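Local coordinates for protein protoporphyrinogen oxidase (Exiguobacterium sibiricum, PDB 3LOV) that probably oxidises coproporphyrinogen III to coproporphyrin III with the help of FAD and molecular oxygen, a step of coproporphyrin-dependent heme b biosynthesis, at residues Y48-G58 / K399-M407; T306-T314 / D370-L380. All blocks are in the same frame, centred on the assembly; numbering follows the deposited sequence.

Interaction 1 of 2, residues Y48-G58 / K399-M407; sequences YREDGFTIERG and KQVIISRLM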
loop_
_atom_site.group_PDB
_atom_site.type_symbol
_atom_site.label_atom_id
_atom_site.label_comp_id
_atom_site.label_asym_id
_atom_site.label_seq_id
_atom_site.Cartn_x
_atom_site.Cartn_y
_atom_site.Cartn_z
ATOM N N TYR A 48 -14.199 -5.940 -8.764
ATOM C CA TYR A 48 -14.977 -6.677 -9.764
ATOM C C TYR A 48 -16.069 -7.518 -9.072
ATOM O O TYR A 48 -15.761 -8.408 -8.257
ATOM C CB TYR A 48 -14.066 -7.590 -10.575
ATOM C CG TYR A 48 -14.759 -8.347 -11.709
ATOM C CD1 TYR A 48 -15.067 -7.719 -12.917
ATOM C CD2 TYR A 48 -15.077 -9.689 -11.571
ATOM C CE1 TYR A 48 -15.690 -8.406 -13.941
ATOM C CE2 TYR A 48 -15.707 -10.388 -12.590
ATOM C CZ TYR A 48 -16.002 -9.743 -13.767
ATOM O OH TYR A 48 -16.608 -10.439 -14.767
ATOM N N ARG A 49 -17.331 -7.227 -9.400
ATOM C CA ARG A 49 -18.490 -7.823 -8.730
ATOM C C ARG A 49 -19.537 -8.268 -9.753
ATOM O O ARG A 49 -20.573 -7.674 -9.863
ATOM C CB ARG A 49 -19.096 -6.811 -7.768
ATOM C CG ARG A 49 -18.249 -6.554 -6.520
ATOM C CD ARG A 49 -18.786 -5.368 -5.691
ATOM N NE ARG A 49 -18.603 -4.101 -6.381
ATOM C CZ ARG A 49 -19.113 -2.924 -6.003
ATOM N NH1 ARG A 49 -19.873 -2.807 -4.928
ATOM N NH2 ARG A 49 -18.847 -1.840 -6.721
ATOM N N GLU A 50 -19.230 -9.276 -10.550
ATOM C CA GLU A 50 -20.200 -9.825 -11.498
ATOM C C GLU A 50 -20.103 -11.306 -11.311
ATOM O O GLU A 50 -19.096 -11.789 -10.801
ATOM C CB GLU A 50 -19.855 -9.497 -12.948
ATOM C CG GLU A 50 -19.568 -8.037 -13.256
ATOM C CD GLU A 50 -20.803 -7.180 -13.310
ATOM O OE1 GLU A 50 -21.934 -7.731 -13.388
ATOM O OE2 GLU A 50 -20.632 -5.943 -13.265
ATOM N N ASP A 51 -21.159 -12.013 -11.704
ATOM C CA ASP A 51 -21.234 -13.482 -11.640
ATOM C C ASP A 51 -20.944 -14.096 -10.298
ATOM O O ASP A 51 -20.346 -15.157 -10.236
ATOM C CB ASP A 51 -20.306 -14.077 -12.695
ATOM C CG ASP A 51 -20.563 -13.492 -14.070
ATOM O OD1 ASP A 51 -21.622 -12.855 -14.255
ATOM O OD2 ASP A 51 -19.713 -13.652 -14.958
ATOM N N GLY A 52 -21.351 -13.426 -9.222
ATOM C CA GLY A 52 -21.087 -13.918 -7.870
ATOM C C GLY A 52 -19.632 -13.756 -7.408
ATOM O O GLY A 52 -19.308 -14.063 -6.250
ATOM N N PHE A 53 -18.758 -13.235 -8.270
ATOM C CA PHE A 53 -17.374 -12.927 -7.853
ATOM C C PHE A 53 -17.283 -11.593 -7.073
ATOM O O PHE A 53 -18.028 -10.663 -7.350
ATOM C CB PHE A 53 -16.444 -12.854 -9.077
ATOM C CG PHE A 53 -16.326 -14.137 -9.855
ATOM C CD1 PHE A 53 -15.692 -15.232 -9.316
ATOM C CD2 PHE A 53 -16.815 -14.217 -11.162
ATOM C CE1 PHE A 53 -15.591 -16.421 -10.036
ATOM C CE2 PHE A 53 -16.707 -15.388 -11.904
ATOM C CZ PHE A 53 -16.085 -16.493 -11.337
ATOM N N THR A 54 -16.385 -11.522 -6.086
ATOM C CA THR A 54 -15.964 -10.249 -5.458
ATOM C C THR A 54 -14.417 -10.239 -5.439
ATOM O O THR A 54 -13.762 -10.786 -4.540
ATOM C CB THR A 54 -16.541 -10.060 -4.027
ATOM O OG1 THR A 54 -17.963 -10.251 -4.045
ATOM C CG2 THR A 54 -16.242 -8.678 -3.456
ATOM N N ILE A 55 -13.834 -9.646 -6.463
ATOM C CA ILE A 55 -12.390 -9.750 -6.701
ATOM C C ILE A 55 -11.822 -8.340 -6.745
ATOM O O ILE A 55 -12.292 -7.524 -7.527
ATOM C CB ILE A 55 -12.128 -10.494 -8.016
ATOM C CG1 ILE A 55 -12.575 -11.959 -7.906
ATOM C CG2 ILE A 55 -10.645 -10.453 -8.400
ATOM C CD1 ILE A 55 -12.634 -12.683 -9.254
ATOM N N GLU A 56 -10.825 -8.058 -5.906
ATOM C CA GLU A 56 -10.257 -6.697 -5.819
ATOM C C GLU A 56 -9.303 -6.408 -6.980
ATOM O O GLU A 56 -8.507 -7.254 -7.348
ATOM C CB GLU A 56 -9.557 -6.462 -4.463
ATOM C CG GLU A 56 -10.490 -6.636 -3.246
ATOM C CD GLU A 56 -11.596 -5.611 -3.188
ATOM O OE1 GLU A 56 -11.547 -4.635 -3.964
ATOM O OE2 GLU A 56 -12.513 -5.764 -2.337
ATOM N N ARG A 57 -9.439 -5.237 -7.588
ATOM C CA ARG A 57 -8.572 -4.830 -8.672
ATOM C C ARG A 57 -7.365 -4.084 -8.176
ATOM O O ARG A 57 -6.337 -4.108 -8.819
ATOM C CB ARG A 57 -9.297 -3.951 -9.672
ATOM C CG ARG A 57 -10.277 -4.705 -10.568
ATOM C CD ARG A 57 -10.779 -3.711 -11.593
ATOM N NE ARG A 57 -11.785 -4.224 -12.488
ATOM C CZ ARG A 57 -11.626 -4.449 -13.780
ATOM N NH1 ARG A 57 -10.452 -4.280 -14.369
ATOM N NH2 ARG A 57 -12.657 -4.881 -14.483
ATOM N N GLY A 58 -7.510 -3.387 -7.053
ATOM C CA GLY A 58 -6.408 -2.666 -6.399
ATOM C C GLY A 58 -6.065 -3.241 -5.031
ATOM O O GLY A 58 -5.802 -4.420 -4.903
ATOM N N LYS A 399 -10.592 -19.245 -17.497
ATOM C CA LYS A 399 -11.923 -18.990 -18.011
ATOM C C LYS A 399 -12.118 -17.493 -18.249
ATOM O O LYS A 399 -12.857 -17.071 -19.130
ATOM C CB LYS A 399 -12.953 -19.526 -17.012
ATOM C CG LYS A 399 -14.373 -19.232 -17.400
ATOM C CD LYS A 399 -15.377 -20.127 -16.658
ATOM C CE LYS A 399 -15.418 -19.838 -15.165
ATOM N NZ LYS A 399 -16.773 -20.062 -14.625
ATOM N N GLN A 400 -11.444 -16.673 -17.463
ATOM C CA GLN A 400 -11.591 -15.227 -17.603
ATOM C C GLN A 400 -10.362 -14.563 -16.998
ATOM O O GLN A 400 -9.806 -15.096 -16.032
ATOM C CB GLN A 400 -12.850 -14.752 -16.889
ATOM C CG GLN A 400 -13.246 -13.326 -17.282
ATOM C CD GLN A 400 -14.297 -12.744 -16.387
ATOM O OE1 GLN A 400 -14.883 -13.435 -15.556
ATOM N NE2 GLN A 400 -14.552 -11.458 -16.552
ATOM N N VAL A 401 -9.948 -13.431 -17.575
ATOM C CA VAL A 401 -8.827 -12.663 -17.072
ATOM C C VAL A 401 -9.267 -11.219 -16.826
ATOM O O VAL A 401 -9.960 -10.652 -17.630
ATOM C CB VAL A 401 -7.605 -12.781 -18.021
ATOM C CG1 VAL A 401 -6.395 -12.093 -17.452
ATOM C CG2 VAL A 401 -7.287 -14.240 -18.244
ATOM N N ILE A 402 -8.893 -10.653 -15.676
ATOM C CA ILE A 402 -9.232 -9.269 -15.313
ATOM C C ILE A 402 -7.904 -8.569 -15.057
ATOM O O ILE A 402 -7.141 -8.947 -14.135
ATOM C CB ILE A 402 -10.144 -9.201 -14.030
ATOM C CG1 ILE A 402 -11.444 -10.020 -14.218
ATOM C CG2 ILE A 402 -10.460 -7.694 -13.621
ATOM C CD1 ILE A 402 -12.080 -10.642 -12.859
ATOM N N ILE A 403 -7.610 -7.573 -15.897
ATOM C CA ILE A 403 -6.372 -6.808 -15.854
ATOM C C ILE A 403 -6.643 -5.387 -15.330
ATOM O O ILE A 403 -7.551 -4.726 -15.791
ATOM C CB ILE A 403 -5.731 -6.710 -17.271
ATOM C CG1 ILE A 403 -5.158 -8.066 -17.715
ATOM C CG2 ILE A 403 -4.623 -5.692 -17.294
ATOM C CD1 ILE A 403 -4.741 -8.079 -19.206
ATOM N N SER A 404 -5.878 -4.945 -14.349
ATOM C CA SER A 404 -6.001 -3.588 -13.820
ATOM C C SER A 404 -4.619 -2.987 -13.718
ATOM O O SER A 404 -3.642 -3.704 -13.532
ATOM C CB SER A 404 -6.653 -3.611 -12.451
ATOM O OG SER A 404 -7.856 -4.353 -12.520
ATOM N N ARG A 405 -4.533 -1.675 -13.887
ATOM C CA ARG A 405 -3.240 -0.982 -13.982
ATOM C C ARG A 405 -3.278 0.210 -13.049
ATOM O O ARG A 405 -4.171 1.040 -13.150
ATOM C CB ARG A 405 -2.949 -0.496 -15.418
ATOM C CG ARG A 405 -2.584 -1.610 -16.416
ATOM C CD ARG A 405 -2.387 -1.063 -17.834
ATOM N NE ARG A 405 -1.952 -2.095 -18.773
ATOM C CZ ARG A 405 -2.757 -2.925 -19.419
ATOM N NH1 ARG A 405 -4.072 -2.860 -19.242
ATOM N NH2 ARG A 405 -2.242 -3.818 -20.269
ATOM N N LEU A 406 -2.306 0.276 -12.152
ATOM C CA LEU A 406 -2.198 1.339 -11.175
ATOM C C LEU A 406 -0.935 2.127 -11.490
ATOM O O LEU A 406 0.168 1.796 -10.986
ATOM C CB LEU A 406 -2.183 0.734 -9.789
ATOM C CG LEU A 406 -3.460 -0.092 -9.517
ATOM C CD1 LEU A 406 -3.274 -1.633 -9.765
ATOM C CD2 LEU A 406 -3.890 0.172 -8.128
HETATM N N MSE A 407 -1.095 3.111 -12.390
HETATM C CA MSE A 407 0.024 3.914 -12.881
HETATM C C MSE A 407 0.625 4.796 -11.754
HETATM O O MSE A 407 -0.114 5.452 -11.015
HETATM C CB MSE A 407 -0.398 4.823 -14.059
HETATM C CG MSE A 407 -0.881 4.112 -15.339
HETATM SE SE MSE A 407 0.083 2.494 -15.818
HETATM C CE MSE A 407 1.857 3.155 -16.221
HETATM O O HOH W 1 -17.203 -12.859 -14.333
#

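Interaction 2 of 2, residues T306-T314 / D370-L380; sequences TTHSTATVT and DHLVHESDEVL. With FAD (flavin-adenine dinucleotide), chain B.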
loop_
_atom_site.group_PDB
_atom_site.type_symbol
_atom_site.label_atom_id
_atom_site.label_comp_id
_atom_site.label_asym_id
_atom_site.label_seq_id
_atom_site.Cartn_x
_atom_site.Cartn_y
_atom_site.Cartn_z
ATOM N N THR A 306 9.934 9.292 -6.007
ATOM C CA THR A 306 9.720 8.447 -7.155
ATOM C C THR A 306 8.637 7.426 -6.934
ATOM O O THR A 306 8.263 7.123 -5.791
ATOM C CB THR A 306 10.990 7.642 -7.540
ATOM O OG1 THR A 306 11.292 6.707 -6.487
ATOM C CG2 THR A 306 12.223 8.576 -7.819
ATOM N N THR A 307 8.174 6.852 -8.048
ATOM C CA THR A 307 7.157 5.837 -8.017
ATOM C C THR A 307 7.463 4.754 -9.038
ATOM O O THR A 307 8.359 4.909 -9.891
ATOM C CB THR A 307 5.766 6.437 -8.365
ATOM O OG1 THR A 307 5.822 7.006 -9.669
ATOM C CG2 THR A 307 5.285 7.491 -7.309
ATOM N N HIS A 308 6.707 3.662 -8.950
ATOM C CA HIS A 308 6.620 2.673 -10.033
ATOM C C HIS A 308 5.156 2.287 -10.251
ATOM O O HIS A 308 4.294 2.536 -9.383
ATOM C CB HIS A 308 7.514 1.452 -9.720
ATOM C CG HIS A 308 6.989 0.574 -8.632
ATOM N ND1 HIS A 308 7.258 0.794 -7.296
ATOM C CD2 HIS A 308 6.202 -0.529 -8.682
ATOM C CE1 HIS A 308 6.655 -0.129 -6.571
ATOM N NE2 HIS A 308 6.009 -0.947 -7.384
ATOM N N SER A 309 4.873 1.686 -11.407
ATOM C CA SER A 309 3.535 1.216 -11.767
ATOM C C SER A 309 3.383 -0.269 -11.539
ATOM O O SER A 309 4.326 -1.020 -11.680
ATOM C CB SER A 309 3.224 1.499 -13.251
ATOM O OG SER A 309 3.272 2.890 -13.483
ATOM N N THR A 310 2.157 -0.671 -11.236
ATOM C CA THR A 310 1.814 -2.046 -10.963
ATOM C C THR A 310 0.601 -2.420 -11.808
ATOM O O THR A 310 -0.311 -1.605 -11.970
ATOM C CB THR A 310 1.447 -2.266 -9.448
ATOM O OG1 THR A 310 2.502 -1.780 -8.600
ATOM C CG2 THR A 310 1.187 -3.768 -9.145
ATOM N N ALA A 311 0.609 -3.626 -12.369
ATOM C CA ALA A 311 -0.618 -4.264 -12.880
ATOM C C ALA A 311 -1.013 -5.466 -12.000
ATOM O O ALA A 311 -0.149 -6.221 -11.518
ATOM C CB ALA A 311 -0.440 -4.727 -14.307
ATOM N N THR A 312 -2.316 -5.640 -11.787
ATOM C CA THR A 312 -2.818 -6.886 -11.242
ATOM C C THR A 312 -3.499 -7.644 -12.381
ATOM O O THR A 312 -4.233 -7.067 -13.199
ATOM C CB THR A 312 -3.761 -6.677 -10.034
ATOM O OG1 THR A 312 -4.924 -5.956 -10.447
ATOM C CG2 THR A 312 -3.038 -5.915 -8.892
ATOM N N VAL A 313 -3.209 -8.939 -12.458
ATOM C CA VAL A 313 -3.733 -9.779 -13.522
ATOM C C VAL A 313 -4.381 -10.966 -12.806
ATOM O O VAL A 313 -3.701 -11.745 -12.162
ATOM C CB VAL A 313 -2.638 -10.204 -14.531
ATOM C CG1 VAL A 313 -3.258 -11.081 -15.674
ATOM C CG2 VAL A 313 -1.922 -8.964 -15.093
ATOM N N THR A 314 -5.704 -11.021 -12.854
ATOM C CA THR A 314 -6.467 -12.004 -12.118
ATOM C C THR A 314 -6.989 -13.001 -13.122
ATOM O O THR A 314 -7.541 -12.610 -14.130
ATOM C CB THR A 314 -7.648 -11.382 -11.345
ATOM O OG1 THR A 314 -7.148 -10.617 -10.230
ATOM C CG2 THR A 314 -8.576 -12.489 -10.833
ATOM N N ASP A 370 9.261 -1.892 -14.613
ATOM C CA ASP A 370 7.804 -2.012 -14.659
ATOM C C ASP A 370 7.258 -1.805 -16.076
ATOM O O ASP A 370 6.073 -1.466 -16.254
ATOM C CB ASP A 370 7.156 -1.006 -13.681
ATOM C CG ASP A 370 7.496 0.435 -14.005
ATOM O OD1 ASP A 370 8.232 0.650 -14.962
ATOM O OD2 ASP A 370 7.048 1.362 -13.291
ATOM N N HIS A 371 8.117 -2.021 -17.076
ATOM C CA HIS A 371 7.727 -1.738 -18.460
ATOM C C HIS A 371 6.533 -2.576 -18.901
ATOM O O HIS A 371 5.728 -2.105 -19.680
ATOM C CB HIS A 371 8.896 -1.996 -19.427
ATOM C CG HIS A 371 8.999 -3.414 -19.871
ATOM N ND1 HIS A 371 9.559 -4.398 -19.082
ATOM C CD2 HIS A 371 8.596 -4.022 -21.013
ATOM C CE1 HIS A 371 9.499 -5.551 -19.725
ATOM N NE2 HIS A 371 8.922 -5.349 -20.898
ATOM N N LEU A 372 6.442 -3.827 -18.441
ATOM C CA LEU A 372 5.273 -4.672 -18.769
ATOM C C LEU A 372 3.943 -3.998 -18.485
ATOM O O LEU A 372 2.971 -4.301 -19.179
ATOM C CB LEU A 372 5.276 -6.008 -18.038
ATOM C CG LEU A 372 5.970 -7.177 -18.719
ATOM C CD1 LEU A 372 5.742 -8.422 -17.882
ATOM C CD2 LEU A 372 5.461 -7.364 -20.156
ATOM N N VAL A 373 3.903 -3.104 -17.492
ATOM C CA VAL A 373 2.643 -2.451 -17.089
ATOM C C VAL A 373 2.103 -1.512 -18.204
ATOM O O VAL A 373 0.883 -1.350 -18.366
ATOM C CB VAL A 373 2.820 -1.682 -15.770
ATOM C CG1 VAL A 373 1.516 -1.123 -15.324
ATOM C CG2 VAL A 373 3.373 -2.616 -14.694
ATOM N N HIS A 374 3.017 -0.949 -18.991
ATOM C CA HIS A 374 2.678 -0.091 -20.122
ATOM C C HIS A 374 2.431 -0.859 -21.420
ATOM O O HIS A 374 2.056 -0.256 -22.402
ATOM C CB HIS A 374 3.781 0.952 -20.363
ATOM C CG HIS A 374 4.183 1.712 -19.137
ATOM N ND1 HIS A 374 3.695 2.969 -18.843
ATOM C CD2 HIS A 374 5.001 1.375 -18.107
ATOM C CE1 HIS A 374 4.227 3.388 -17.707
ATOM N NE2 HIS A 374 5.007 2.431 -17.229
ATOM N N GLU A 375 2.639 -2.170 -21.439
ATOM C CA GLU A 375 2.389 -2.954 -22.643
ATOM C C GLU A 375 0.919 -3.318 -22.749
ATOM O O GLU A 375 0.147 -3.150 -21.810
ATOM C CB GLU A 375 3.231 -4.243 -22.668
ATOM C CG GLU A 375 4.738 -4.016 -22.670
ATOM C CD GLU A 375 5.262 -3.334 -23.954
ATOM O OE1 GLU A 375 4.659 -3.557 -25.018
ATOM O OE2 GLU A 375 6.274 -2.580 -23.896
ATOM N N SER A 376 0.543 -3.823 -23.913
ATOM C CA SER A 376 -0.833 -4.270 -24.171
ATOM C C SER A 376 -1.281 -5.388 -23.242
ATOM O O SER A 376 -0.446 -6.158 -22.762
ATOM C CB SER A 376 -0.929 -4.826 -25.610
ATOM O OG SER A 376 -0.304 -6.106 -25.723
ATOM N N ASP A 377 -2.597 -5.511 -23.079
ATOM C CA ASP A 377 -3.223 -6.635 -22.374
ATOM C C ASP A 377 -2.758 -8.034 -22.809
ATOM O O ASP A 377 -2.642 -8.923 -21.974
ATOM C CB ASP A 377 -4.741 -6.614 -22.575
ATOM C CG ASP A 377 -5.429 -5.567 -21.748
ATOM O OD1 ASP A 377 -4.740 -4.781 -21.070
ATOM O OD2 ASP A 377 -6.678 -5.528 -21.779
ATOM N N GLU A 378 -2.532 -8.238 -24.105
ATOM C CA GLU A 378 -2.150 -9.559 -24.609
ATOM C C GLU A 378 -0.714 -9.884 -24.223
ATOM O O GLU A 378 -0.432 -11.015 -23.854
ATOM C CB GLU A 378 -2.314 -9.677 -26.140
ATOM C CG GLU A 378 -3.631 -9.095 -26.675
ATOM C CD GLU A 378 -3.503 -7.601 -26.977
ATOM O OE1 GLU A 378 -2.760 -7.273 -27.932
ATOM O OE2 GLU A 378 -4.113 -6.764 -26.255
ATOM N N VAL A 379 0.183 -8.898 -24.301
ATOM C CA VAL A 379 1.575 -9.095 -23.877
ATOM C C VAL A 379 1.712 -9.305 -22.347
ATOM O O VAL A 379 2.465 -10.160 -21.888
ATOM C CB VAL A 379 2.465 -7.937 -24.353
ATOM C CG1 VAL A 379 3.811 -8.020 -23.729
ATOM C CG2 VAL A 379 2.601 -7.967 -25.865
ATOM N N LEU A 380 0.973 -8.524 -21.571
ATOM C CA LEU A 380 0.930 -8.658 -20.104
ATOM C C LEU A 380 0.339 -10.019 -19.695
ATOM O O LEU A 380 0.880 -10.741 -18.877
ATOM C CB LEU A 380 0.083 -7.527 -19.538
ATOM C CG LEU A 380 -0.006 -7.256 -18.047
ATOM C CD1 LEU A 380 1.391 -7.267 -17.374
ATOM C CD2 LEU A 380 -0.689 -5.908 -17.875
HETATM P PA FAD B . -5.833 7.558 -5.304
HETATM O O1A FAD B . -6.578 6.304 -4.995
HETATM O O2A FAD B . -4.751 7.514 -6.316
HETATM O O5B FAD B . -6.887 8.670 -5.736
HETATM C C5B FAD B . -6.515 9.861 -6.380
HETATM C C4B FAD B . -7.779 10.464 -7.005
HETATM O O4B FAD B . -7.520 11.780 -7.499
HETATM C C3B FAD B . -8.281 9.600 -8.144
HETATM O O3B FAD B . -9.678 9.381 -8.062
HETATM C C2B FAD B . -7.879 10.436 -9.344
HETATM O O2B FAD B . -8.726 10.280 -10.427
HETATM C C1B FAD B . -7.987 11.851 -8.817
HETATM N N9A FAD B . -7.212 12.865 -9.550
HETATM C C8A FAD B . -5.992 12.805 -10.186
HETATM N N7A FAD B . -5.690 14.014 -10.723
HETATM C C5A FAD B . -6.726 14.860 -10.436
HETATM C C6A FAD B . -6.977 16.208 -10.699
HETATM N N6A FAD B . -6.090 16.963 -11.341
HETATM N N1A FAD B . -8.158 16.785 -10.259
HETATM C C2A FAD B . -9.063 16.052 -9.529
HETATM N N3A FAD B . -8.800 14.724 -9.246
HETATM C C4A FAD B . -7.673 14.145 -9.708
HETATM N N1 FAD B . -3.149 -0.244 0.669
HETATM C C2 FAD B . -3.608 -1.090 1.641
HETATM O O2 FAD B . -3.910 -0.657 2.761
HETATM N N3 FAD B . -3.712 -2.432 1.378
HETATM C C4 FAD B . -3.355 -2.961 0.191
HETATM O O4 FAD B . -3.503 -4.156 0.016
HETATM C C4X FAD B . -2.856 -2.140 -0.798
HETATM N N5 FAD B . -2.532 -2.671 -2.036
HETATM C C5X FAD B . -2.051 -1.809 -3.025
HETATM C C6 FAD B . -1.680 -2.326 -4.272
HETATM C C7 FAD B . -1.192 -1.471 -5.274
HETATM C C7M FAD B . -0.805 -2.030 -6.612
HETATM C C8 FAD B . -1.106 -0.085 -5.048
HETATM C C8M FAD B . -0.573 0.873 -6.098
HETATM C C9 FAD B . -1.486 0.442 -3.818
HETATM C C9A FAD B . -1.956 -0.409 -2.791
HETATM N N10 FAD B . -2.337 0.118 -1.551
HETATM C C10 FAD B . -2.779 -0.761 -0.554
HETATM C "C1'" FAD B . -2.248 1.587 -1.209
HETATM C "C2'" FAD B . -3.636 2.234 -1.440
HETATM O "O2'" FAD B . -3.948 2.131 -2.780
HETATM C "C3'" FAD B . -3.689 3.713 -1.037
HETATM O "O3'" FAD B . -3.698 3.727 0.384
HETATM C "C4'" FAD B . -4.943 4.496 -1.504
HETATM O "O4'" FAD B . -5.609 3.983 -2.642
HETATM C "C5'" FAD B . -4.599 5.927 -1.869
HETATM O "O5'" FAD B . -5.787 6.628 -2.136
HETATM P P FAD B . -5.706 8.167 -2.480
HETATM O O1P FAD B . -4.659 8.884 -1.669
HETATM O O2P FAD B . -7.058 8.837 -2.533
HETATM O O3P FAD B . -5.123 8.187 -4.009
HETATM O O HOH W 2 5.578 3.477 -14.750
#

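Interaction 1 of 2, residues Y48-G58 / K399-M407
Tyr48 and Gln400 meet through their polar ends: Gln400 NE2 donates to Tyr48 OH over 2.9 Å, nearly straight at 170°. The hydroxyl lies in the plane of the amide, whereas the ring is turned 71° from that plane. The phenol in turn donates to a water at its edge, and this water gives its own hydrogens to Asp51 OD2 and Gln400 OE1. Both ends of the amide are engaged, consistent with its being this way round. The second polar bond is looser: Arg57 NH1 reaches Ser404 OG at 3.2 Å, with the oxygen tilted out of the guanidinium plane.

Tyr48 and Ile55 pair in a beta hairpin, Tyr48 N to Ile55 O and Ile55 N to Tyr48 O, which reverses through a type I' turn from Glu50 to Phe53 whose positive phi angles suit Gly52; Arg57 and Gly58 follow in the loop beyond it. Opposite runs strand 400-411, an outermost strand of the mixed sheet, which begins at a classic beta bulge where Lys399 and Gln400 both face Ile316. Alternation along the strand turns Gln400, Ile402, Ser404 and Leu406 toward segment 48-58, while Ile403 and Arg405 reach helix 377-392.

Ile402 supplies van der Waals contact through two branches, which diverge at chi1 -57°. Ile402 CD1 covers one face of the Tyr48 ring in a CH-pi contact, 3.7 Å from the centroid, and also touches Ile55 CD1 at 4.2 Å. Ile402 CG2 sits over the centre of the guanidinium, 3.5 Å from Arg57 CZ. A phenylalanine in place of Tyr48 could still cover Ile402, but Gln400 NE2 would probably lose its acceptor and the bridging water its donor. Further along, Leu406 CD2 packs 4.2 Å from Gly58 CA, and Leu406 also touches the FAD.

Interaction 2 of 2, residues T306-T314 / D370-L380
Asp370 turns its carboxylate back onto the strand, and OD2 accepts from Ser309 N at 2.9 Å in an almost straight bond of 178°, using the anti lone pair. With CG set between the backbone N and the carbonyl carbon (chi1 60°), this short acid can reach a main-chain amide. A water donates to the same OD2 and also links Ser309 OG to His374 NE2, in the plane of that ring; Ser309 OG has a further partner in Asp408 N.

Ser309, Ala311 and Val313 point to one side of the strand. Val373 rests on this face, its CG1 3.8 Å from Ser309 CB and its CG2 against Ser309 O and Ala311 N. Small Ala311 lets Leu380 come close, Ala311 CB lying 3.8 Å from Leu380 CD2; Val313 runs antiparallel alongside Leu380, Val313 CG2 3.9 Å from Leu380 CG. Leu380 lies in the first turn of helix 377-392, N-capped by Ser376. Thr310 points the other way, its CB 3.6 Å from methyl C7M of the flavin.

The contact thus passes from a buried amide satisfied by a carboxylate, whose charge the two donors probably help to stabilise, to methyl groups packed on backbone, Ala311 and Val313.

How the interactions relate
From the N terminus, the hairpin segment 48-58 comes first and waits some 340 residues for its partner 399-407, so interaction 1 closes a very long loop. Within that span lies the whole of interaction 2, whose much shorter loop runs from 306-314 to 370-380; the two are nested and do not cross. Helix 377-392 then leads directly to strand 400-411, which pairs antiparallel with strand 307-318, Leu406 N probably bonding to Thr310 O (2.7 Å). A salt bridge, Arg405 NH1 to Asp377 OD1 at 2.7 Å, joins that strand to the helix start. Together the contacts tie hairpin, sheet and helix into one unit beside the flavin.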